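Local coordinates for protein probable sugar kinase (Clostridium perfringens, PDB 3KZH) that probably phosphorylates a sugar or related small molecule, as a member of the pfkB (ribokinase-like) family of carbohydrate kinases, at residues L9-S15 against V57-S63; L179-F183 against F214-K220. Residues are numbered along the deposited sequence.

Contact 1 of 2, residues L9-S15 against V57-S63; sequences LLVFGAS and VNTNFMS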
ATOM      1  N   LEU A   9      18.364 -21.117   3.269  1.00 21.97           N
ATOM      2  CA  LEU A   9      19.268 -19.983   3.431  1.00 22.10           C
ATOM      3  C   LEU A   9      18.499 -18.931   4.195  1.00 19.89           C
ATOM      4  O   LEU A   9      17.357 -18.620   3.852  1.00 17.75           O
ATOM      5  CB  LEU A   9      19.689 -19.387   2.077  1.00 23.44           C
ATOM      6  CG  LEU A   9      21.074 -18.713   2.020  1.00 24.46           C
ATOM      7  CD1 LEU A   9      21.549 -18.767   0.612  1.00 21.55           C
ATOM      8  CD2 LEU A   9      21.166 -17.304   2.576  1.00 26.01           C
ATOM      9  N   LEU A  10      19.158 -18.354   5.194  1.00 18.94           N
ATOM     10  CA  LEU A  10      18.555 -17.315   5.991  1.00 18.09           C
ATOM     11  C   LEU A  10      19.078 -15.946   5.611  1.00 17.60           C
ATOM     12  O   LEU A  10      20.278 -15.758   5.420  1.00 15.61           O
ATOM     13  CB  LEU A  10      18.762 -17.575   7.486  1.00 16.23           C
ATOM     14  CG  LEU A  10      18.187 -16.586   8.517  1.00 19.59           C
ATOM     15  CD1 LEU A  10      16.667 -16.478   8.430  1.00 14.57           C
ATOM     16  CD2 LEU A  10      18.606 -17.024   9.900  1.00 17.42           C
ATOM     17  N   VAL A  11      18.144 -15.015   5.431  1.00 16.15           N
ATOM     18  CA  VAL A  11      18.462 -13.629   5.124  1.00 18.75           C
ATOM     19  C   VAL A  11      17.862 -12.882   6.308  1.00 20.75           C
ATOM     20  O   VAL A  11      16.702 -13.104   6.654  1.00 21.37           O
ATOM     21  CB  VAL A  11      17.833 -13.150   3.766  1.00 18.95           C
ATOM     22  CG1 VAL A  11      18.209 -11.695   3.474  1.00 14.85           C
ATOM     23  CG2 VAL A  11      18.285 -14.039   2.608  1.00 13.45           C
ATOM     24  N   PHE A  12      18.677 -12.063   6.966  1.00 21.11           N
ATOM     25  CA  PHE A  12      18.245 -11.287   8.132  1.00 21.02           C
ATOM     26  C   PHE A  12      18.463  -9.793   7.859  1.00 18.91           C
ATOM     27  O   PHE A  12      19.596  -9.369   7.684  1.00 20.33           O
ATOM     28  CB  PHE A  12      19.037 -11.760   9.378  1.00 24.04           C
ATOM     29  CG  PHE A  12      18.638 -11.092  10.676  1.00 24.08           C
ATOM     30  CD1 PHE A  12      17.574 -11.601  11.442  1.00 27.32           C
ATOM     31  CD2 PHE A  12      19.355  -9.978  11.166  1.00 24.86           C
ATOM     32  CE1 PHE A  12      17.212 -11.014  12.698  1.00 26.58           C
ATOM     33  CE2 PHE A  12      19.015  -9.375  12.410  1.00 27.27           C
ATOM     34  CZ  PHE A  12      17.936  -9.902  13.179  1.00 24.85           C
ATOM     35  N   GLY A  13      17.387  -9.007   7.868  1.00 17.97           N
ATOM     36  CA  GLY A  13      17.488  -7.575   7.621  1.00 18.99           C
ATOM     37  C   GLY A  13      16.179  -6.835   7.380  1.00 19.86           C
ATOM     38  O   GLY A  13      15.102  -7.420   7.428  1.00 19.30           O
ATOM     39  N   ALA A  14      16.293  -5.555   7.039  1.00 21.53           N
ATOM     40  CA  ALA A  14      15.151  -4.659   6.808  1.00 23.32           C
ATOM     41  C   ALA A  14      14.285  -4.838   5.548  1.00 23.28           C
ATOM     42  O   ALA A  14      14.744  -5.346   4.528  1.00 25.12           O
ATOM     43  CB  ALA A  14      15.627  -3.218   6.900  1.00 20.76           C
ATOM     44  N   SER A  15      13.017  -4.443   5.676  1.00 25.80           N
ATOM     45  CA  SER A  15      12.011  -4.457   4.607  1.00 27.16           C
ATOM     46  C   SER A  15      11.416  -3.058   4.613  1.00 28.09           C
ATOM     47  O   SER A  15      10.877  -2.616   5.629  1.00 28.40           O
ATOM     48  CB  SER A  15      10.867  -5.437   4.878  1.00 26.11           C
ATOM     49  OG  SER A  15      11.254  -6.774   4.720  1.00 28.72           O
ATOM     50  N   VAL A  57      15.791 -20.814  -4.635  1.00 20.14           N
ATOM     51  CA  VAL A  57      16.429 -21.099  -3.345  1.00 20.06           C
ATOM     52  C   VAL A  57      15.350 -21.096  -2.270  1.00 18.79           C
ATOM     53  O   VAL A  57      14.458 -20.252  -2.288  1.00 18.37           O
ATOM     54  CB  VAL A  57      17.515 -20.033  -2.943  1.00 18.24           C
ATOM     55  CG1 VAL A  57      18.282 -20.456  -1.693  1.00 19.97           C
ATOM     56  CG2 VAL A  57      18.464 -19.772  -4.080  1.00 18.87           C
ATOM     57  N   ASN A  58      15.418 -22.085  -1.381  1.00 18.74           N
ATOM     58  CA  ASN A  58      14.505 -22.227  -0.244  1.00 19.37           C
ATOM     59  C   ASN A  58      15.060 -21.157   0.686  1.00 19.18           C
ATOM     60  O   ASN A  58      16.169 -21.281   1.219  1.00 18.01           O
ATOM     61  CB  ASN A  58      14.619 -23.641   0.342  1.00 16.24           C
ATOM     62  CG  ASN A  58      13.645 -23.902   1.479  1.00 17.51           C
ATOM     63  OD1 ASN A  58      12.578 -23.289   1.568  1.00 18.64           O
ATOM     64  ND2 ASN A  58      14.011 -24.832   2.357  1.00 17.03           N
ATOM     65  N   THR A  59      14.324 -20.053   0.735  1.00 17.62           N
ATOM     66  CA  THR A  59      14.716 -18.869   1.468  1.00 18.03           C
ATOM     67  C   THR A  59      13.895 -18.572   2.700  1.00 16.66           C
ATOM     68  O   THR A  59      12.673 -18.592   2.671  1.00 15.03           O
ATOM     69  CB  THR A  59      14.646 -17.624   0.512  1.00 19.27           C
ATOM     70  OG1 THR A  59      15.288 -17.943  -0.733  1.00 15.31           O
ATOM     71  CG2 THR A  59      15.313 -16.378   1.131  1.00 17.72           C
ATOM     72  N   ASN A  60      14.600 -18.275   3.781  1.00 18.11           N
ATOM     73  CA  ASN A  60      13.971 -17.878   5.027  1.00 18.73           C
ATOM     74  C   ASN A  60      14.386 -16.417   5.195  1.00 15.79           C
ATOM     75  O   ASN A  60      15.568 -16.090   5.296  1.00 11.57           O
ATOM     76  CB  ASN A  60      14.438 -18.741   6.210  1.00 19.48           C
ATOM     77  CG  ASN A  60      13.655 -18.464   7.489  1.00 22.93           C
ATOM     78  OD1 ASN A  60      13.475 -17.308   7.875  1.00 21.57           O
ATOM     79  ND2 ASN A  60      13.206 -19.519   8.160  1.00 23.16           N
ATOM     80  N   PHE A  61      13.397 -15.540   5.138  1.00 15.35           N
ATOM     81  CA  PHE A  61      13.628 -14.112   5.303  1.00 16.30           C
ATOM     82  C   PHE A  61      13.069 -13.622   6.635  1.00 15.23           C
ATOM     83  O   PHE A  61      11.863 -13.458   6.789  1.00 14.61           O
ATOM     84  CB  PHE A  61      13.048 -13.298   4.125  1.00 12.72           C
ATOM     85  CG  PHE A  61      13.298 -11.800   4.226  1.00 13.83           C
ATOM     86  CD1 PHE A  61      14.521 -11.294   4.727  1.00 11.07           C
ATOM     87  CD2 PHE A  61      12.304 -10.888   3.848  1.00 10.68           C
ATOM     88  CE1 PHE A  61      14.749  -9.915   4.858  1.00 14.86           C
ATOM     89  CE2 PHE A  61      12.516  -9.506   3.973  1.00 11.70           C
ATOM     90  CZ  PHE A  61      13.738  -9.011   4.478  1.00 12.27           C
HETATM   91  N   MSE A  62      13.980 -13.314   7.552  1.00 17.86           N
HETATM   92  CA  MSE A  62      13.624 -12.821   8.876  1.00 22.60           C
HETATM   93  C   MSE A  62      13.778 -11.305   8.871  1.00 21.14           C
HETATM   94  O   MSE A  62      14.883 -10.780   8.766  1.00 21.10           O
HETATM   95  CB  MSE A  62      14.516 -13.469   9.936  1.00 24.71           C
HETATM   96  CG  MSE A  62      14.048 -13.301  11.385  1.00 31.06           C
HETATM   97 SE   MSE A  62      15.287 -14.122  12.612  1.00 44.00          SE
HETATM   98  CE  MSE A  62      14.927 -15.924  12.115  1.00 26.39           C
ATOM     99  N   SER A  63      12.654 -10.612   8.993  1.00 19.39           N
ATOM    100  CA  SER A  63      12.659  -9.166   8.959  1.00 22.38           C
ATOM    101  C   SER A  63      11.922  -8.561  10.134  1.00 25.87           C
ATOM    102  O   SER A  63      11.690  -9.227  11.151  1.00 25.67           O
ATOM    103  CB  SER A  63      12.043  -8.697   7.638  1.00 20.70           C
ATOM    104  OG  SER A  63      12.387  -7.350   7.338  1.00 15.24           O
TER
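Ser63 OG donates to Gly13 O at 2.7 Å and receives a bond from Ser15 OG at 2.9 Å, a short hydroxyl chain that links the segments just beyond the C-terminal part of the ladder. Before it runs a parallel ladder in which Leu9 and Val11 each bond to the residues flanking their partners. Asn60 N reaches Leu9 O and Val11 N reaches Asn60 O, both at 2.8 Å; Met62 N to Val11 O follows at 2.9 Å. Leu9 N to Asn58 O (3.0 Å) and Gly13 N to Met62 O (3.2 Å) extend the ladder. The axes of 9-12 and 59-62 approach to 4.7 Å at 21°, confirming the parallel sense. On one face, Val11 CG1 meets Phe61 CD1 at 3.9 Å, and helix 44-54 covers this side through Met52 and Arg46. On the other, SE of Met62, a selenomethionine, lies 3.6 Å from Phe12 CD1, an edge-on Met-aromatic contact, and helix 131-135 packs here; Asn60 ND2 bonds to Asp87. With helix 44-54 in the connection, the pair forms a beta-alpha-beta crossover, elaborated by strands 16-23 and 32-42, in the Rossmann-like core of the ribokinase fold.

Contact 2 of 2, residues L179-F183 against F214-K220; sequences LIKDF and FLGLGIK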
ATOM      1  N   LEU A 179      34.781  -6.546  12.657  1.00 44.54           N
ATOM      2  CA  LEU A 179      33.925  -7.728  12.715  1.00 43.52           C
ATOM      3  C   LEU A 179      33.978  -8.664  11.514  1.00 41.28           C
ATOM      4  O   LEU A 179      33.523  -9.808  11.621  1.00 42.28           O
ATOM      5  CB  LEU A 179      32.463  -7.311  12.946  1.00 43.56           C
ATOM      6  CG  LEU A 179      32.063  -6.634  14.256  1.00 44.37           C
ATOM      7  CD1 LEU A 179      30.630  -6.132  14.175  1.00 44.01           C
ATOM      8  CD2 LEU A 179      32.266  -7.577  15.435  1.00 44.87           C
ATOM      9  N   ILE A 180      34.563  -8.218  10.400  1.00 38.95           N
ATOM     10  CA  ILE A 180      34.614  -9.036   9.179  1.00 37.75           C
ATOM     11  C   ILE A 180      35.272 -10.411   9.227  1.00 37.36           C
ATOM     12  O   ILE A 180      34.875 -11.303   8.478  1.00 36.46           O
ATOM     13  CB  ILE A 180      35.140  -8.268   7.946  1.00 35.45           C
ATOM     14  CG1 ILE A 180      36.595  -7.840   8.134  1.00 33.96           C
ATOM     15  CG2 ILE A 180      34.215  -7.113   7.637  1.00 35.43           C
ATOM     16  CD1 ILE A 180      37.224  -7.229   6.896  1.00 33.25           C
ATOM     17  N   LYS A 181      36.209 -10.591  10.161  1.00 37.54           N
ATOM     18  CA  LYS A 181      36.946 -11.845  10.341  1.00 37.86           C
ATOM     19  C   LYS A 181      36.082 -13.085  10.616  1.00 35.41           C
ATOM     20  O   LYS A 181      36.496 -14.206  10.324  1.00 33.45           O
ATOM     21  CB  LYS A 181      38.010 -11.689  11.444  1.00 40.10           C
ATOM     22  CG  LYS A 181      37.481 -11.367  12.849  1.00 43.21           C
ATOM     23  CD  LYS A 181      38.613 -11.335  13.866  1.00 45.59           C
ATOM     24  CE  LYS A 181      38.107 -11.028  15.272  1.00 48.44           C
ATOM     25  NZ  LYS A 181      37.226 -12.102  15.835  1.00 48.46           N
ATOM     26  N   ASP A 182      34.868 -12.861  11.121  1.00 32.80           N
ATOM     27  CA  ASP A 182      33.946 -13.948  11.451  1.00 34.52           C
ATOM     28  C   ASP A 182      33.016 -14.398  10.330  1.00 30.82           C
ATOM     29  O   ASP A 182      32.295 -15.388  10.468  1.00 27.97           O
ATOM     30  CB  ASP A 182      33.154 -13.610  12.715  1.00 38.01           C
ATOM     31  CG  ASP A 182      34.030 -13.553  13.957  1.00 40.95           C
ATOM     32  OD1 ASP A 182      34.921 -14.427  14.105  1.00 38.25           O
ATOM     33  OD2 ASP A 182      33.816 -12.628  14.780  1.00 45.13           O
ATOM     34  N   PHE A 183      33.073 -13.686   9.212  1.00 29.39           N
ATOM     35  CA  PHE A 183      32.270 -13.994   8.041  1.00 27.80           C
ATOM     36  C   PHE A 183      32.929 -15.054   7.169  1.00 25.67           C
ATOM     37  O   PHE A 183      34.159 -15.127   7.073  1.00 25.30           O
ATOM     38  CB  PHE A 183      32.032 -12.731   7.205  1.00 28.03           C
ATOM     39  CG  PHE A 183      30.988 -11.815   7.763  1.00 28.99           C
ATOM     40  CD1 PHE A 183      29.632 -12.024   7.476  1.00 27.92           C
ATOM     41  CD2 PHE A 183      31.342 -10.729   8.572  1.00 28.24           C
ATOM     42  CE1 PHE A 183      28.622 -11.162   7.990  1.00 26.38           C
ATOM     43  CE2 PHE A 183      30.357  -9.859   9.092  1.00 27.60           C
ATOM     44  CZ  PHE A 183      28.991 -10.079   8.797  1.00 26.39           C
ATOM     45  N   PHE A 214      42.138 -10.894   3.561  1.00 29.89           N
ATOM     46  CA  PHE A 214      40.813 -11.267   4.064  1.00 29.46           C
ATOM     47  C   PHE A 214      40.764 -12.749   4.410  1.00 29.34           C
ATOM     48  O   PHE A 214      40.202 -13.121   5.439  1.00 27.12           O
ATOM     49  CB  PHE A 214      39.712 -10.928   3.053  1.00 29.92           C
ATOM     50  CG  PHE A 214      39.510  -9.449   2.816  1.00 28.80           C
ATOM     51  CD1 PHE A 214      39.480  -8.534   3.886  1.00 27.14           C
ATOM     52  CD2 PHE A 214      39.322  -8.968   1.503  1.00 28.06           C
ATOM     53  CE1 PHE A 214      39.264  -7.149   3.653  1.00 25.98           C
ATOM     54  CE2 PHE A 214      39.107  -7.588   1.248  1.00 28.10           C
ATOM     55  CZ  PHE A 214      39.077  -6.675   2.331  1.00 26.76           C
ATOM     56  N   LEU A 215      41.428 -13.573   3.594  1.00 30.13           N
ATOM     57  CA  LEU A 215      41.511 -15.021   3.816  1.00 31.87           C
ATOM     58  C   LEU A 215      42.356 -15.327   5.056  1.00 31.51           C
ATOM     59  O   LEU A 215      42.160 -16.359   5.707  1.00 31.63           O
ATOM     60  CB  LEU A 215      42.123 -15.733   2.603  1.00 33.28           C
ATOM     61  CG  LEU A 215      41.449 -15.652   1.230  1.00 34.17           C
ATOM     62  CD1 LEU A 215      42.420 -16.145   0.184  1.00 32.41           C
ATOM     63  CD2 LEU A 215      40.143 -16.415   1.184  1.00 34.94           C
ATOM     64  N   GLY A 216      43.270 -14.399   5.372  1.00 31.79           N
ATOM     65  CA  GLY A 216      44.155 -14.509   6.525  1.00 30.71           C
ATOM     66  C   GLY A 216      43.415 -14.263   7.824  1.00 30.64           C
ATOM     67  O   GLY A 216      43.691 -14.916   8.837  1.00 32.48           O
ATOM     68  N   LEU A 217      42.444 -13.348   7.768  1.00 27.79           N
ATOM     69  CA  LEU A 217      41.591 -12.988   8.897  1.00 26.86           C
ATOM     70  C   LEU A 217      40.636 -14.128   9.290  1.00 26.52           C
ATOM     71  O   LEU A 217      40.089 -14.142  10.397  1.00 26.60           O
ATOM     72  CB  LEU A 217      40.771 -11.743   8.554  1.00 27.96           C
ATOM     73  CG  LEU A 217      41.451 -10.392   8.307  1.00 31.50           C
ATOM     74  CD1 LEU A 217      40.391  -9.378   7.916  1.00 28.86           C
ATOM     75  CD2 LEU A 217      42.224  -9.902   9.545  1.00 29.95           C
ATOM     76  N   GLY A 218      40.461 -15.088   8.381  1.00 23.62           N
ATOM     77  CA  GLY A 218      39.582 -16.219   8.625  1.00 24.25           C
ATOM     78  C   GLY A 218      38.428 -16.328   7.640  1.00 22.14           C
ATOM     79  O   GLY A 218      37.675 -17.304   7.677  1.00 20.42           O
ATOM     80  N   ILE A 219      38.288 -15.331   6.764  1.00 21.90           N
ATOM     81  CA  ILE A 219      37.232 -15.320   5.750  1.00 24.28           C
ATOM     82  C   ILE A 219      37.512 -16.447   4.749  1.00 25.46           C
ATOM     83  O   ILE A 219      38.660 -16.682   4.372  1.00 23.63           O
ATOM     84  CB  ILE A 219      37.107 -13.924   5.059  1.00 23.07           C
ATOM     85  CG1 ILE A 219      36.841 -12.843   6.119  1.00 21.38           C
ATOM     86  CG2 ILE A 219      35.981 -13.928   4.002  1.00 26.13           C
ATOM     87  CD1 ILE A 219      37.038 -11.405   5.659  1.00 16.19           C
ATOM     88  N   LYS A 220      36.465 -17.186   4.395  1.00 26.17           N
ATOM     89  CA  LYS A 220      36.593 -18.320   3.485  1.00 27.97           C
ATOM     90  C   LYS A 220      36.518 -17.994   2.008  1.00 25.77           C
ATOM     91  O   LYS A 220      37.226 -18.602   1.216  1.00 24.87           O
ATOM     92  CB  LYS A 220      35.551 -19.396   3.815  1.00 29.52           C
ATOM     93  CG  LYS A 220      35.539 -19.884   5.260  1.00 35.39           C
ATOM     94  CD  LYS A 220      36.800 -20.647   5.649  1.00 39.58           C
ATOM     95  CE  LYS A 220      36.655 -21.275   7.033  1.00 42.15           C
ATOM     96  NZ  LYS A 220      36.462 -20.263   8.113  1.00 46.05           N
TER
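Ile180 extends its side chain over the last turn of helix 204-217, its CD1 lying 3.8 Å from Phe214 CE1 and 4.0 Å from Leu217 CD1. That helix ends in a Schellman motif: Ile219 N bonds to Phe214 O at 3.2 Å, Gly218 N makes a weak 3.4 Å bond to Leu215 O, and Gly218 has phi of 119°. A CB on Gly218 would clash with the preceding carbonyl and sit 3.2 Å from Lys181 O, so two constraints coincide there. Across the contact, 180-182 forms a 3-10 turn, with Phe183 N bonded to Ile180 O at 3.1 Å. Lys181 CB rests 3.4 Å from Leu217 O, whereas its NZ makes a long 3.6 Å salt bridge to Asp182 OD2 within its own segment. The two segments lead into parallel neighbours of the ribokinase-fold sheet, strands 185-186 and 221-225. No conventional hydrogen bond joins 179-183 to 214-220; the closest backbone approach is a CA-H...O contact, Ile219 CA to Phe183 O at 3.4 Å, with 162° at the hydrogen.

Contact 1 is a strand pair within the main sheet; contact 2 lies at its margin, in the loop and helix end that lead into strands 185-186 and 221-225. They do not touch: their centres are 22 Å apart and their nearest atoms about 9 Å. Bound beta-D-glucopyranose is about 13 Å from the side chain of Val11 and about 12 Å from that of Ile180, so neither lines its pocket. Contact 2 sits where its two strands begin, whereas pocket residues Asp166, Lys187 and Ser225 lie at or just past the C-terminal ends of strands 162-166, 185-186 and 221-225. Segment 9-15 runs directly into strand 16-23, part of a four-stranded sheet that probably corresponds to the lid of ribokinase-like enzymes.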